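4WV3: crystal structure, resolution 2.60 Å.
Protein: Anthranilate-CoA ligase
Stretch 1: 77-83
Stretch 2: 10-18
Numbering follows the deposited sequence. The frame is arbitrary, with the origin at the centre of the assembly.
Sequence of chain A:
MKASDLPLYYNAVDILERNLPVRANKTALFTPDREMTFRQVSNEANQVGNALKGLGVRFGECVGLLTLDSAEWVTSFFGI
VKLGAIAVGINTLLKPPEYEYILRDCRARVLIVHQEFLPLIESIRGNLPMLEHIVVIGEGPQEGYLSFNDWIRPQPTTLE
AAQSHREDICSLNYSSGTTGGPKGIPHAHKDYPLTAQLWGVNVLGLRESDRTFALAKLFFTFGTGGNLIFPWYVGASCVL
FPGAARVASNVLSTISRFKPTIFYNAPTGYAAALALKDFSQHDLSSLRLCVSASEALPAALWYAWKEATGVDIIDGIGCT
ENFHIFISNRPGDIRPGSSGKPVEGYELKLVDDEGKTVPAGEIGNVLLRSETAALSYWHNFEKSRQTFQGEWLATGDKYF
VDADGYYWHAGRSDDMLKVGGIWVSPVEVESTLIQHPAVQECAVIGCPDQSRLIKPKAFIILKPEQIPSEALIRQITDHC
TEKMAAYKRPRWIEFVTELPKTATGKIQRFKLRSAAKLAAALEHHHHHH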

# COMPACT_ATOMS: atom_id res chain seq x y z
N PHE A 77 12.38 -10.93 -7.14
CA PHE A 77 11.24 -11.40 -6.36
C PHE A 77 10.81 -12.81 -6.76
O PHE A 77 10.70 -13.69 -5.91
CB PHE A 77 10.06 -10.43 -6.50
CG PHE A 77 8.85 -10.83 -5.70
CD1 PHE A 77 8.75 -10.49 -4.36
CD2 PHE A 77 7.82 -11.55 -6.28
CE1 PHE A 77 7.64 -10.86 -3.62
CE2 PHE A 77 6.71 -11.92 -5.54
CZ PHE A 77 6.62 -11.57 -4.21
N PHE A 78 10.57 -13.02 -8.05
CA PHE A 78 10.14 -14.32 -8.53
C PHE A 78 11.27 -15.35 -8.53
O PHE A 78 11.02 -16.55 -8.50
CB PHE A 78 9.50 -14.21 -9.91
CG PHE A 78 8.08 -13.72 -9.88
CD1 PHE A 78 7.05 -14.58 -9.51
CD2 PHE A 78 7.77 -12.41 -10.21
CE1 PHE A 78 5.74 -14.14 -9.47
CE2 PHE A 78 6.46 -11.97 -10.17
CZ PHE A 78 5.45 -12.83 -9.80
N GLY A 79 12.50 -14.87 -8.54
CA GLY A 79 13.65 -15.75 -8.40
C GLY A 79 13.72 -16.32 -7.00
O GLY A 79 14.03 -17.50 -6.82
N ILE A 80 13.42 -15.49 -6.02
CA ILE A 80 13.41 -15.90 -4.62
C ILE A 80 12.24 -16.83 -4.32
O ILE A 80 12.41 -17.87 -3.69
CB ILE A 80 13.32 -14.67 -3.68
CG1 ILE A 80 14.55 -13.79 -3.83
CG2 ILE A 80 13.16 -15.11 -2.24
CD1 ILE A 80 14.35 -12.38 -3.32
N VAL A 81 11.05 -16.45 -4.78
CA VAL A 81 9.83 -17.21 -4.52
C VAL A 81 9.88 -18.61 -5.13
O VAL A 81 9.52 -19.59 -4.48
CB VAL A 81 8.58 -16.46 -5.03
CG1 VAL A 81 7.36 -17.35 -4.98
CG2 VAL A 81 8.36 -15.19 -4.22
N LYS A 82 10.35 -18.70 -6.37
CA LYS A 82 10.44 -19.98 -7.07
C LYS A 82 11.39 -20.94 -6.36
O LYS A 82 11.20 -22.16 -6.40
CB LYS A 82 10.89 -19.77 -8.52
CG LYS A 82 10.92 -21.04 -9.34
CD LYS A 82 11.11 -20.74 -10.81
CE LYS A 82 11.10 -22.02 -11.63
NZ LYS A 82 11.15 -21.74 -13.09
N LEU A 83 12.40 -20.38 -5.71
CA LEU A 83 13.40 -21.18 -5.02
C LEU A 83 12.86 -21.72 -3.70
O LEU A 83 13.44 -22.62 -3.10
CB LEU A 83 14.66 -20.34 -4.77
CG LEU A 83 15.94 -21.13 -4.51
CD1 LEU A 83 16.21 -22.06 -5.68
CD2 LEU A 83 17.11 -20.19 -4.28
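Stretch 2 10-18: YNAVDILER

Stretch 1 is helical, as Val81 N to Phe77 O at 3.0 Å and Lys82 N to Phe78 O at 3.1 Å attest. Stretch 2 comes to it as an extended segment, with phi/psi of -134/143° at Tyr10 and -122/134° at Asn11, then bends through a type I turn from Asn11 to Asp14, closed by Asp14 N to Asn11 O at 3.0 Å, and continues as a short helix. Asn11 OD1 accepts from Val13 N at 3.0 Å, a capping bond. The backbones come closest at Lys82 and Val13, whose CA atoms lie 5.3 Å apart, and the contact buries 411 Å² in all.

Phe78 gives up the most surface, 93 Å². Its CA-to-CB bond points toward stretch 2, and with chi1 at -79° (m) the ring reaches the turn and, beyond it, Ile15 and Leu16. Leu16 CB lies over one face of the Phe78 ring, 4.2 Å from its centroid and 15° off the normal, a CH-pi contact. Near the ring plane, at the edge, are Val13 CA, 3.9 Å from Phe78 CD1, and Ala12 O, 3.6 Å from Phe78 CE1.

Lys82, covered over 67 Å², has its CA-to-CB bond sideways to stretch 2. All four chi angles are t, so the chain is fully extended; Lys82 CB packs 3.6 Å from Val13 CG2, while Lys82 NZ reaches Glu17 OE2 at 2.6 Å in a salt bridge. Glu17 starts sideways too, but its end comes nearer, bringing the charges together.

Val13, with 55 Å² covered, thus lies against both Phe78 and Lys82. One turn-forming residue earlier, Ala12 CB meets Val81 CG1 at 3.7 Å. Asn11 ND2 donates to Val81 O at 3.3 Å with an N-H...O angle of 148°, so the side chain that caps the turn also ties it to the helix backbone.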

# COMPACT_ATOMS: atom_id res chain seq x y z
N TYR A 10 1.68 -25.65 -3.89
CA TYR A 10 1.60 -24.55 -4.83
C TYR A 10 2.76 -23.58 -4.64
O TYR A 10 3.20 -23.34 -3.51
CB TYR A 10 0.27 -23.81 -4.67
CG TYR A 10 0.13 -22.55 -5.49
CD1 TYR A 10 -0.29 -22.61 -6.81
CD2 TYR A 10 0.42 -21.31 -4.94
CE1 TYR A 10 -0.41 -21.46 -7.57
CE2 TYR A 10 0.29 -20.15 -5.69
CZ TYR A 10 -0.12 -20.23 -7.01
OH TYR A 10 -0.25 -19.09 -7.76
N ASN A 11 3.26 -23.03 -5.74
CA ASN A 11 4.29 -22.01 -5.68
C ASN A 11 3.81 -20.74 -6.38
O ASN A 11 3.25 -20.80 -7.47
CB ASN A 11 5.59 -22.50 -6.32
CG ASN A 11 6.79 -21.66 -5.93
OD1 ASN A 11 6.97 -20.55 -6.43
ND2 ASN A 11 7.63 -22.19 -5.05
N ALA A 12 4.03 -19.59 -5.74
CA ALA A 12 3.53 -18.32 -6.23
C ALA A 12 4.21 -17.86 -7.52
O ALA A 12 3.81 -16.86 -8.12
CB ALA A 12 3.64 -17.25 -5.15
N VAL A 13 5.24 -18.59 -7.94
CA VAL A 13 5.90 -18.29 -9.21
C VAL A 13 4.97 -18.62 -10.37
O VAL A 13 5.19 -18.19 -11.50
CB VAL A 13 7.23 -19.05 -9.36
CG1 VAL A 13 6.97 -20.51 -9.69
CG2 VAL A 13 8.11 -18.41 -10.42
N ASP A 14 3.91 -19.37 -10.07
CA ASP A 14 2.90 -19.70 -11.06
C ASP A 14 2.16 -18.46 -11.54
O ASP A 14 1.64 -18.43 -12.65
CB ASP A 14 1.91 -20.72 -10.50
CG ASP A 14 0.86 -21.13 -11.52
OD1 ASP A 14 1.19 -21.94 -12.41
OD2 ASP A 14 -0.28 -20.64 -11.43
N ILE A 15 2.13 -17.43 -10.69
CA ILE A 15 1.55 -16.14 -11.05
C ILE A 15 2.17 -15.63 -12.35
O ILE A 15 1.49 -15.11 -13.23
CB ILE A 15 1.76 -15.10 -9.93
CG1 ILE A 15 0.93 -15.47 -8.70
CG2 ILE A 15 1.39 -13.70 -10.40
CD1 ILE A 15 -0.57 -15.42 -8.93
N LEU A 16 3.48 -15.83 -12.47
CA LEU A 16 4.21 -15.51 -13.69
C LEU A 16 4.13 -16.65 -14.70
O LEU A 16 3.90 -16.43 -15.89
CB LEU A 16 5.67 -15.21 -13.37
CG LEU A 16 6.68 -15.33 -14.51
CD1 LEU A 16 6.45 -14.26 -15.57
CD2 LEU A 16 8.11 -15.26 -13.98
N GLU A 17 4.30 -17.88 -14.21
CA GLU A 17 4.45 -19.04 -15.09
C GLU A 17 3.15 -19.62 -15.64
O GLU A 17 3.18 -20.58 -16.42
CB GLU A 17 5.28 -20.12 -14.40
CG GLU A 17 6.72 -19.71 -14.14
CD GLU A 17 7.58 -20.85 -13.62
OE1 GLU A 17 7.05 -21.97 -13.46
OE2 GLU A 17 8.78 -20.62 -13.36
N ARG A 18 2.01 -19.06 -15.24
CA ARG A 18 0.73 -19.48 -15.81
C ARG A 18 0.52 -18.82 -17.16
O ARG A 18 -0.44 -19.11 -17.87
CB ARG A 18 -0.43 -19.16 -14.87
CG ARG A 18 -0.69 -17.67 -14.68
CD ARG A 18 -1.57 -17.39 -13.47
NE ARG A 18 -2.97 -17.76 -13.69
CZ ARG A 18 -3.52 -18.89 -13.24
NH1 ARG A 18 -2.80 -19.76 -12.56
NH2 ARG A 18 -4.80 -19.13 -13.48